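Local coordinates for Sts-2 protein (Mus musculus, PDB 3D4I), which dephosphorylates substrates with an acid-dependent phosphatase activity, carried by its C-terminal histidine phosphatase domain, and acts in T-cell receptor signalling, at the interface of chains A and B. Residues are numbered along the deposited sequence; one frame, centred on the assembly and turned at random. Chains: chain A/B, Sts-2 protein.

Contact 1: the interface of chains A and B. Residues chain A 74, 232-233, 258-259; chain B 263-264, 266.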
loop_
_atom_site.group_PDB
_atom_site.type_symbol
_atom_site.label_atom_id
_atom_site.label_comp_id
_atom_site.label_asym_id
_atom_site.label_seq_id
_atom_site.Cartn_x
_atom_site.Cartn_y
_atom_site.Cartn_z
ATOM N N GLN A 74 -4.263 0.149 1.882
ATOM C CA GLN A 74 -4.712 1.374 2.541
ATOM C C GLN A 74 -5.772 1.073 3.607
ATOM O O GLN A 74 -5.702 1.596 4.710
ATOM C CB GLN A 74 -5.249 2.387 1.523
ATOM C CG GLN A 74 -4.196 2.798 0.466
ATOM C CD GLN A 74 -4.842 3.464 -0.728
ATOM O OE1 GLN A 74 -6.006 3.218 -1.031
ATOM N NE2 GLN A 74 -4.097 4.322 -1.392
ATOM N N PRO A 232 -8.990 11.835 -0.536
ATOM C CA PRO A 232 -8.135 10.685 -0.891
ATOM C C PRO A 232 -8.707 9.361 -0.440
ATOM O O PRO A 232 -9.645 9.330 0.328
ATOM C CB PRO A 232 -6.848 10.954 -0.108
ATOM C CG PRO A 232 -7.290 11.698 1.092
ATOM C CD PRO A 232 -8.505 12.514 0.678
ATOM N N SER A 233 -8.105 8.266 -0.894
ATOM C CA SER A 233 -8.497 6.945 -0.422
ATOM C C SER A 233 -8.328 6.869 1.084
ATOM O O SER A 233 -7.363 7.402 1.635
ATOM C CB SER A 233 -7.649 5.872 -1.110
ATOM O OG SER A 233 -7.989 5.839 -2.483
ATOM N N LEU A 258 -3.090 9.312 5.443
ATOM C CA LEU A 258 -2.138 8.444 4.788
ATOM C C LEU A 258 -1.730 9.113 3.486
ATOM O O LEU A 258 -2.565 9.302 2.593
ATOM C CB LEU A 258 -2.755 7.071 4.517
ATOM C CG LEU A 258 -1.987 6.208 3.494
ATOM C CD1 LEU A 258 -0.596 5.834 3.971
ATOM C CD2 LEU A 258 -2.850 4.978 3.149
ATOM N N THR A 259 -0.454 9.470 3.384
ATOM C CA THR A 259 0.079 10.125 2.192
ATOM C C THR A 259 1.164 9.219 1.623
ATOM O O THR A 259 2.108 8.862 2.350
ATOM C CB THR A 259 0.757 11.480 2.566
ATOM O OG1 THR A 259 -0.111 12.260 3.415
ATOM C CG2 THR A 259 1.124 12.281 1.309
ATOM N N ASN B 263 -1.443 8.782 -2.931
ATOM C CA ASN B 263 -2.502 9.201 -2.029
ATOM C C ASN B 263 -2.079 10.538 -1.424
ATOM O O ASN B 263 -1.064 10.628 -0.733
ATOM C CB ASN B 263 -2.778 8.167 -0.937
ATOM C CG ASN B 263 -4.248 8.152 -0.515
ATOM O OD1 ASN B 263 -5.132 8.120 -1.362
ATOM N ND2 ASN B 263 -4.508 8.175 0.781
ATOM N N SER B 264 -2.863 11.565 -1.716
ATOM C CA SER B 264 -2.507 12.936 -1.379
ATOM C C SER B 264 -2.806 13.245 0.070
ATOM O O SER B 264 -3.712 12.667 0.652
ATOM C CB SER B 264 -3.304 13.911 -2.240
ATOM O OG SER B 264 -2.819 13.920 -3.571
ATOM N N PHE B 266 -4.378 15.203 3.162
ATOM C CA PHE B 266 -5.770 15.600 3.293
ATOM C C PHE B 266 -6.000 16.232 4.661
ATOM O O PHE B 266 -5.736 15.608 5.680
ATOM C CB PHE B 266 -6.645 14.364 3.107
ATOM C CG PHE B 266 -8.115 14.614 3.292
ATOM C CD1 PHE B 266 -8.790 15.547 2.498
ATOM C CD2 PHE B 266 -8.833 13.899 4.249
ATOM C CE1 PHE B 266 -10.150 15.770 2.667
ATOM C CE2 PHE B 266 -10.206 14.117 4.426
ATOM C CZ PHE B 266 -10.862 15.044 3.639
HETATM O O HOH W 1 -5.959 6.498 -3.874
HETATM O O HOH W 2 -4.167 11.677 2.979
#

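Contact 2: the interface of chains A and B. Residues chain A 268, 272; chain B 206-207, 210, 219, 227, 231, 250.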
loop_
_atom_site.group_PDB
_atom_site.type_symbol
_atom_site.label_atom_id
_atom_site.label_comp_id
_atom_site.label_asym_id
_atom_site.label_seq_id
_atom_site.Cartn_x
_atom_site.Cartn_y
_atom_site.Cartn_z
ATOM N N TRP A 268 11.863 -3.356 -17.838
ATOM C CA TRP A 268 13.286 -3.054 -18.091
ATOM C C TRP A 268 13.734 -3.312 -19.533
ATOM O O TRP A 268 14.372 -2.458 -20.147
ATOM C CB TRP A 268 14.187 -3.852 -17.146
ATOM C CG TRP A 268 15.675 -3.535 -17.243
ATOM C CD1 TRP A 268 16.684 -4.413 -17.548
ATOM C CD2 TRP A 268 16.313 -2.262 -17.012
ATOM N NE1 TRP A 268 17.898 -3.772 -17.522
ATOM C CE2 TRP A 268 17.701 -2.453 -17.197
ATOM C CE3 TRP A 268 15.846 -0.981 -16.678
ATOM C CZ2 TRP A 268 18.626 -1.413 -17.050
ATOM C CZ3 TRP A 268 16.770 0.050 -16.536
ATOM C CH2 TRP A 268 18.141 -0.174 -16.719
ATOM N N ILE A 272 14.949 -0.187 -21.822
ATOM C CA ILE A 272 16.280 -0.041 -22.411
ATOM C C ILE A 272 16.291 -0.141 -23.943
ATOM O O ILE A 272 17.359 -0.070 -24.563
ATOM C CB ILE A 272 17.298 -1.041 -21.815
ATOM C CG1 ILE A 272 16.904 -2.485 -22.133
ATOM C CG2 ILE A 272 17.462 -0.805 -20.311
ATOM C CD1 ILE A 272 18.011 -3.496 -21.882
ATOM N N LEU B 206 19.981 -2.377 -11.341
ATOM C CA LEU B 206 19.312 -3.019 -12.471
ATOM C C LEU B 206 20.192 -3.003 -13.727
ATOM O O LEU B 206 20.115 -3.920 -14.551
ATOM C CB LEU B 206 17.932 -2.400 -12.753
ATOM C CG LEU B 206 16.842 -3.055 -11.890
ATOM C CD1 LEU B 206 16.892 -2.510 -10.456
ATOM C CD2 LEU B 206 15.438 -2.903 -12.490
ATOM N N ASP B 207 21.029 -1.979 -13.846
ATOM C CA ASP B 207 22.023 -1.902 -14.938
ATOM C C ASP B 207 23.395 -2.465 -14.520
ATOM O O ASP B 207 23.952 -3.367 -15.165
ATOM C CB ASP B 207 22.173 -0.452 -15.402
ATOM C CG ASP B 207 22.787 -0.341 -16.792
ATOM O OD1 ASP B 207 22.157 -0.826 -17.744
ATOM O OD2 ASP B 207 23.869 0.248 -16.927
ATOM N N THR B 210 23.608 -6.272 -13.822
ATOM C CA THR B 210 23.233 -7.204 -14.903
ATOM C C THR B 210 24.182 -7.179 -16.111
ATOM O O THR B 210 24.487 -8.236 -16.671
ATOM C CB THR B 210 21.791 -7.007 -15.383
ATOM O OG1 THR B 210 21.617 -5.675 -15.882
ATOM C CG2 THR B 210 20.813 -7.262 -14.245
ATOM N N ARG B 219 27.823 1.009 -19.633
ATOM C CA ARG B 219 27.252 2.140 -20.339
ATOM C C ARG B 219 28.072 3.378 -20.062
ATOM O O ARG B 219 28.736 3.477 -19.034
ATOM C CB ARG B 219 25.815 2.388 -19.875
ATOM C CG ARG B 219 24.811 1.369 -20.346
ATOM C CD ARG B 219 23.375 1.745 -19.942
ATOM N NE ARG B 219 22.437 0.688 -20.318
ATOM C CZ ARG B 219 21.869 0.558 -21.518
ATOM N NH1 ARG B 219 22.113 1.436 -22.488
ATOM N NH2 ARG B 219 21.042 -0.453 -21.752
ATOM N N LEU B 227 18.932 6.183 -17.780
ATOM C CA LEU B 227 18.132 4.957 -17.797
ATOM C C LEU B 227 17.626 4.559 -16.416
ATOM O O LEU B 227 16.520 4.052 -16.261
ATOM C CB LEU B 227 18.938 3.801 -18.409
ATOM C CG LEU B 227 18.717 3.472 -19.897
ATOM C CD1 LEU B 227 17.253 3.070 -20.156
ATOM C CD2 LEU B 227 19.127 4.595 -20.829
ATOM N N ILE B 231 13.448 4.234 -12.473
ATOM C CA ILE B 231 13.034 2.882 -12.132
ATOM C C ILE B 231 12.146 2.973 -10.872
ATOM O O ILE B 231 12.536 3.593 -9.889
ATOM C CB ILE B 231 14.248 1.940 -11.922
ATOM C CG1 ILE B 231 15.084 1.872 -13.213
ATOM C CG2 ILE B 231 13.783 0.527 -11.516
ATOM C CD1 ILE B 231 16.353 1.085 -13.095
ATOM N N LEU B 250 19.046 -11.733 -20.669
ATOM C CA LEU B 250 17.996 -10.875 -20.102
ATOM C C LEU B 250 16.636 -11.406 -20.517
ATOM O O LEU B 250 16.361 -11.577 -21.703
ATOM C CB LEU B 250 18.142 -9.445 -20.626
ATOM C CG LEU B 250 18.204 -8.237 -19.697
ATOM C CD1 LEU B 250 17.739 -6.983 -20.449
ATOM C CD2 LEU B 250 17.375 -8.442 -18.471
HETATM O O HOH W 3 20.801 -4.711 -18.164
#

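Contact 3: the interface of chains A and B. Residues chain A 266, 268; chain B 206, 231-232, 235-237.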
loop_
_atom_site.group_PDB
_atom_site.type_symbol
_atom_site.label_atom_id
_atom_site.label_comp_id
_atom_site.label_asym_id
_atom_site.label_seq_id
_atom_site.Cartn_x
_atom_site.Cartn_y
_atom_site.Cartn_z
ATOM N N PHE A 266 6.425 -0.525 -15.315
ATOM C CA PHE A 266 7.853 -0.706 -15.645
ATOM C C PHE A 266 8.215 -2.053 -16.279
ATOM O O PHE A 266 7.912 -3.122 -15.740
ATOM C CB PHE A 266 8.697 -0.533 -14.378
ATOM C CG PHE A 266 10.162 -0.810 -14.563
ATOM C CD1 PHE A 266 10.976 0.097 -15.230
ATOM C CD2 PHE A 266 10.737 -1.959 -14.032
ATOM C CE1 PHE A 266 12.344 -0.148 -15.379
ATOM C CE2 PHE A 266 12.097 -2.208 -14.174
ATOM C CZ PHE A 266 12.900 -1.304 -14.850
ATOM N N TRP A 268 11.863 -3.356 -17.838
ATOM C CA TRP A 268 13.286 -3.054 -18.091
ATOM C C TRP A 268 13.734 -3.312 -19.533
ATOM O O TRP A 268 14.372 -2.458 -20.147
ATOM C CB TRP A 268 14.187 -3.852 -17.146
ATOM C CG TRP A 268 15.675 -3.535 -17.243
ATOM C CD1 TRP A 268 16.684 -4.413 -17.548
ATOM C CD2 TRP A 268 16.313 -2.262 -17.012
ATOM N NE1 TRP A 268 17.898 -3.772 -17.522
ATOM C CE2 TRP A 268 17.701 -2.453 -17.197
ATOM C CE3 TRP A 268 15.846 -0.981 -16.678
ATOM C CZ2 TRP A 268 18.626 -1.413 -17.050
ATOM C CZ3 TRP A 268 16.770 0.050 -16.536
ATOM C CH2 TRP A 268 18.141 -0.174 -16.719
ATOM N N LEU B 206 19.981 -2.377 -11.341
ATOM C CA LEU B 206 19.312 -3.019 -12.471
ATOM C C LEU B 206 20.192 -3.003 -13.727
ATOM O O LEU B 206 20.115 -3.920 -14.551
ATOM C CB LEU B 206 17.932 -2.400 -12.753
ATOM C CG LEU B 206 16.842 -3.055 -11.890
ATOM C CD1 LEU B 206 16.892 -2.510 -10.456
ATOM C CD2 LEU B 206 15.438 -2.903 -12.490
ATOM N N ILE B 231 13.448 4.234 -12.473
ATOM C CA ILE B 231 13.034 2.882 -12.132
ATOM C C ILE B 231 12.146 2.973 -10.872
ATOM O O ILE B 231 12.536 3.593 -9.889
ATOM C CB ILE B 231 14.248 1.940 -11.922
ATOM C CG1 ILE B 231 15.084 1.872 -13.213
ATOM C CG2 ILE B 231 13.783 0.527 -11.516
ATOM C CD1 ILE B 231 16.353 1.085 -13.095
ATOM N N PRO B 232 10.933 2.396 -10.919
ATOM C CA PRO B 232 10.007 2.494 -9.772
ATOM C C PRO B 232 10.400 1.560 -8.621
ATOM O O PRO B 232 11.214 0.658 -8.796
ATOM C CB PRO B 232 8.669 2.035 -10.377
ATOM C CG PRO B 232 9.074 1.026 -11.392
ATOM C CD PRO B 232 10.341 1.622 -12.027
ATOM N N GLY B 235 10.905 -2.339 -8.858
ATOM C CA GLY B 235 11.290 -2.585 -10.246
ATOM C C GLY B 235 12.240 -3.778 -10.335
ATOM O O GLY B 235 13.104 -3.940 -9.493
ATOM N N MET B 236 12.078 -4.591 -11.377
ATOM C CA MET B 236 12.847 -5.818 -11.522
ATOM C C MET B 236 13.465 -5.997 -12.896
ATOM O O MET B 236 12.890 -5.580 -13.895
ATOM C CB MET B 236 11.965 -7.029 -11.259
ATOM C CG MET B 236 11.527 -7.176 -9.816
ATOM S SD MET B 236 10.382 -8.525 -9.693
ATOM C CE MET B 236 10.070 -8.469 -7.914
ATOM N N CYS B 237 14.639 -6.621 -12.907
ATOM C CA CYS B 237 15.229 -7.179 -14.123
ATOM C C CYS B 237 15.788 -8.555 -13.786
ATOM O O CYS B 237 16.396 -8.786 -12.713
ATOM C CB CYS B 237 16.224 -6.255 -14.780
ATOM S SG CYS B 237 17.597 -6.069 -13.808
HETATM O O HOH W 4 11.363 -5.533 -15.862
#

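Contact 4: the interface of chains A and B. Residues chain A 250-253; chain B 268-269.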
loop_
_atom_site.group_PDB
_atom_site.type_symbol
_atom_site.label_atom_id
_atom_site.label_comp_id
_atom_site.label_asym_id
_atom_site.label_seq_id
_atom_site.Cartn_x
_atom_site.Cartn_y
_atom_site.Cartn_z
ATOM N N LEU A 250 -17.922 18.481 14.389
ATOM C CA LEU A 250 -16.740 17.972 13.702
ATOM C C LEU A 250 -15.499 17.956 14.596
ATOM O O LEU A 250 -15.163 18.953 15.259
ATOM C CB LEU A 250 -16.430 18.843 12.512
ATOM C CG LEU A 250 -17.097 18.576 11.183
ATOM C CD1 LEU A 250 -16.768 19.738 10.303
ATOM C CD2 LEU A 250 -16.544 17.276 10.606
ATOM N N VAL A 251 -14.785 16.842 14.551
ATOM C CA VAL A 251 -13.708 16.560 15.482
ATOM C C VAL A 251 -12.566 16.005 14.620
ATOM O O VAL A 251 -12.829 15.459 13.545
ATOM C CB VAL A 251 -14.215 15.539 16.581
ATOM C CG1 VAL A 251 -13.096 14.930 17.372
ATOM C CG2 VAL A 251 -15.214 16.214 17.539
ATOM N N ASN A 252 -11.314 16.185 15.055
ATOM C CA ASN A 252 -10.188 15.528 14.393
ATOM C C ASN A 252 -10.458 14.021 14.355
ATOM O O ASN A 252 -10.798 13.441 15.393
ATOM C CB ASN A 252 -8.872 15.754 15.156
ATOM C CG ASN A 252 -8.323 17.180 15.040
ATOM O OD1 ASN A 252 -8.560 17.892 14.058
ATOM N ND2 ASN A 252 -7.552 17.591 16.055
ATOM N N PRO A 253 -10.323 13.367 13.172
ATOM C CA PRO A 253 -10.421 11.885 13.167
ATOM C C PRO A 253 -9.440 11.228 14.149
ATOM O O PRO A 253 -8.377 11.802 14.409
ATOM C CB PRO A 253 -10.080 11.513 11.715
ATOM C CG PRO A 253 -10.499 12.726 10.909
ATOM C CD PRO A 253 -10.134 13.908 11.814
ATOM N N TRP B 268 -9.013 17.614 6.769
ATOM C CA TRP B 268 -10.464 17.682 6.904
ATOM C C TRP B 268 -10.969 19.116 7.129
ATOM O O TRP B 268 -11.976 19.518 6.546
ATOM C CB TRP B 268 -10.950 16.736 8.020
ATOM C CG TRP B 268 -10.508 17.107 9.414
ATOM C CD1 TRP B 268 -9.332 16.760 10.028
ATOM C CD2 TRP B 268 -11.234 17.899 10.362
ATOM N NE1 TRP B 268 -9.284 17.289 11.299
ATOM C CE2 TRP B 268 -10.442 17.989 11.529
ATOM C CE3 TRP B 268 -12.479 18.548 10.339
ATOM C CZ2 TRP B 268 -10.859 18.695 12.661
ATOM C CZ3 TRP B 268 -12.890 19.246 11.466
ATOM C CH2 TRP B 268 -12.083 19.315 12.611
ATOM N N ARG B 269 -10.235 19.880 7.941
ATOM C CA ARG B 269 -10.586 21.261 8.292
ATOM C C ARG B 269 -10.758 22.196 7.099
ATOM O O ARG B 269 -11.413 23.228 7.218
ATOM C CB ARG B 269 -9.557 21.860 9.256
ATOM C CG ARG B 269 -9.806 21.515 10.698
ATOM C CD ARG B 269 -9.038 22.436 11.625
ATOM N NE ARG B 269 -9.372 22.179 13.023
ATOM C CZ ARG B 269 -8.804 21.234 13.768
ATOM N NH1 ARG B 269 -7.871 20.446 13.244
ATOM N NH2 ARG B 269 -9.172 21.070 15.035
#

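Contact 1: the interface of chains A and B
B:Asn263 inserts its side-chain amide between the backbones of A:Ser233 and A:Leu258, where the C-terminal tail of one histidine phosphatase domain crosses onto the other in the dimer. Its amide nitrogen ND2 serves two carbonyls at once. The bond from ND2 to A:Ser233 O, 3.1 Å long, is fairly straight (159° at the hydrogen) and lies close to the amide plane; the one to A:Leu258 O, at 2.9 Å, is more bent and tilts out of that plane. On the other side of the amide, A:Ser233 N approaches B:Asn263 OD1 at 3.0 Å, a weak bond. Together these contacts should hold the amide against rotation and distinguish its nitrogen end from its oxygen end.

Tight packing continues along the tail, where A:Pro232 lies across B:Phe266 at about a right angle. Atom CD of the proline sits over one face of the phenyl ring, off-centre toward the rim and 3.4 Å from B:Phe266 CG. CG of the phenylalanine, anti to the backbone N (chi1 177°), carries the ring to the proline, and chi2 of 59° turns its face toward CD.

The remainder is looser and partly water-mediated. One water joins the A:Ser233 hydroxyl OG to B:Asn263 OD1, and a second links A:Leu258 O to B:Ser264 O, lying 2.6 Å from the latter carbonyl oxygen. A:Gln74, reaching from helix 69-85 on an extended chain, brings NE2 no nearer than 3.9 Å to B:Asn263 CG.

Contact 2: the interface of chains A and B
A:Trp268 lays its indole among B:Leu206, B:Asp207, B:Ile231 and B:Leu250, and it buries more surface than any other residue of this patch. The six-membered ring goes in toward B:Ile231, whose terminal methyl CD1 lies 3.6 Å from A:Trp268 CZ3. At the ring edge, in the indole plane, B:Asp207 OD1 faces A:Trp268 CZ2 at 3.6 Å, with the carboxylate turned 68° from the ring. The pyrrole nitrogen NE1 points along a nearly straight line to a water 3.1 Å away, which also contacts the B:Thr210 hydroxyl OG1. That hydroxyl is positioned in turn by its 2.7 Å bond from OG1 to B:Leu206 O.

A:Ile272 is the second large contributor. Its CG2 covers one face of the A:Trp268 ring within the same chain, while CG1 stands between the backbone N and the carbonyl carbon (chi1 64°) and sends CD1 toward B:Leu250. The two methyls meet tip to tip, A:Ile272 CD1 being 3.8 Å from B:Leu250 CD1. B:Leu227 CD1 closes on CG2 of the isoleucine.

B:Arg219 crosses A:Ile272 at about a right angle, with NH2 against CB and CG2. Its NE makes a 3.0 Å salt bridge to B:Asp207 OD1, on the syn side but 30° out of the carboxylate plane, a pairing that probably helps hold both charged groups beside the indole. The patch thus seats the C-terminal end of one subunit on its dimer partner.

Contact 3: the interface of chains A and B
A:Phe266 pushes its ring into an apolar hollow formed by B:Leu206, B:Ile231, B:Pro232 and B:Gly235. One ring face receives B:Ile231 CG2, 3.9 Å above the plane and offset toward the rim; the opposite face is covered by the backbone N of A:Trp268. The outer end of the ring meets B:Leu206, whose methyl CD2 is 3.8 Å from A:Phe266 CE2, the two side chains coming from opposite directions. Nearer the backbone, B:Pro232 crosses the phenylalanine at about a right angle and sets CG 3.4 Å from A:Phe266 CB. A chi1 of 175°, which points CG away from the backbone N, carries the ring inward to these partners. Replacing this residue with alanine would probably leave B:Ile231 CG2 and B:Leu206 CD2 without their aromatic mate and open a gap beneath the tail.

Next outward, A:Trp268 adds the five-membered part of its indole, with CD1 3.4 Å from B:Cys237 CB at the start of strand 236-242. The same strand supplies the polar rim. B:Met236 O lies 3.5 Å from the ring carbon A:Phe266 CE2, and a water joins that carbonyl to the tail: A:Trp268 N points almost straight at the water, 3.0 Å away, while B:Met236 O lies 2.5 Å from its oxygen.

Contact 4: the interface of chains A and B
B:Trp268 lies against the end of strand 248-251 and the residues after it, A:Asn252 and A:Pro253, on the histidine phosphatase domain of the partner. A:Pro253 CD sits over a face of the five-membered ring, 3.7 Å from the centroid of that ring of B:Trp268, a CH-pi contact. At the far end of the indole, A:Leu250 slides past in the opposite direction and places CB 3.7 Å from B:Trp268 CZ3.

A:Asn252 holds the tail by a polar contact: its side-chain oxygen OD1 accepts a bond from B:Arg269 NH1 at 2.8 Å. The donor lies in the carbonyl plane on a lone pair, but the oxygen stands 44° out of the guanidinium plane, and the bond is bent. A weak bond from B:Trp268 NE1 to the same OD1 is doubtful, since this oxygen is modelled too near the indole edge.

Behind this first shell, B:Trp268 CZ2 lies 3.4 Å from the guanidinium plane of B:Arg269, over its centre. CG of the arginine lies over one indole face, toward the rim, and the extended chain beyond it carries the guanidinium to A:Asn252. With chi1 at 66°, the indole is directed toward A:Val251, whose carbonyl oxygen lies over its opposite face. A serine in place of the tryptophan would probably strip A:Pro253 and A:Leu250 of their apolar cover and let the guanidinium of B:Arg269 turn more freely.

Contacts 2 and 3 are neighbours, their C-alpha centres about 7 Å apart, and share A:Trp268, B:Leu206 and B:Ile231; they form one continuous seat for the tail of chain A. Contacts 1 and 4 receive the tail of chain B; their C-alpha centres are about 15 Å apart, those of contacts 2 and 4 about 46 Å. Each subunit therefore extends its C-terminal tail onto its partner, a reciprocal exchange that fits the reported homodimer. B:Phe266 meets A:Pro232 in contact 1 and A:Phe266 meets B:Pro232 in contact 3, whereas A:Trp268 and B:Trp268 differ in chi1 (-175° and 66°), perhaps reflecting some freedom near the tail ends.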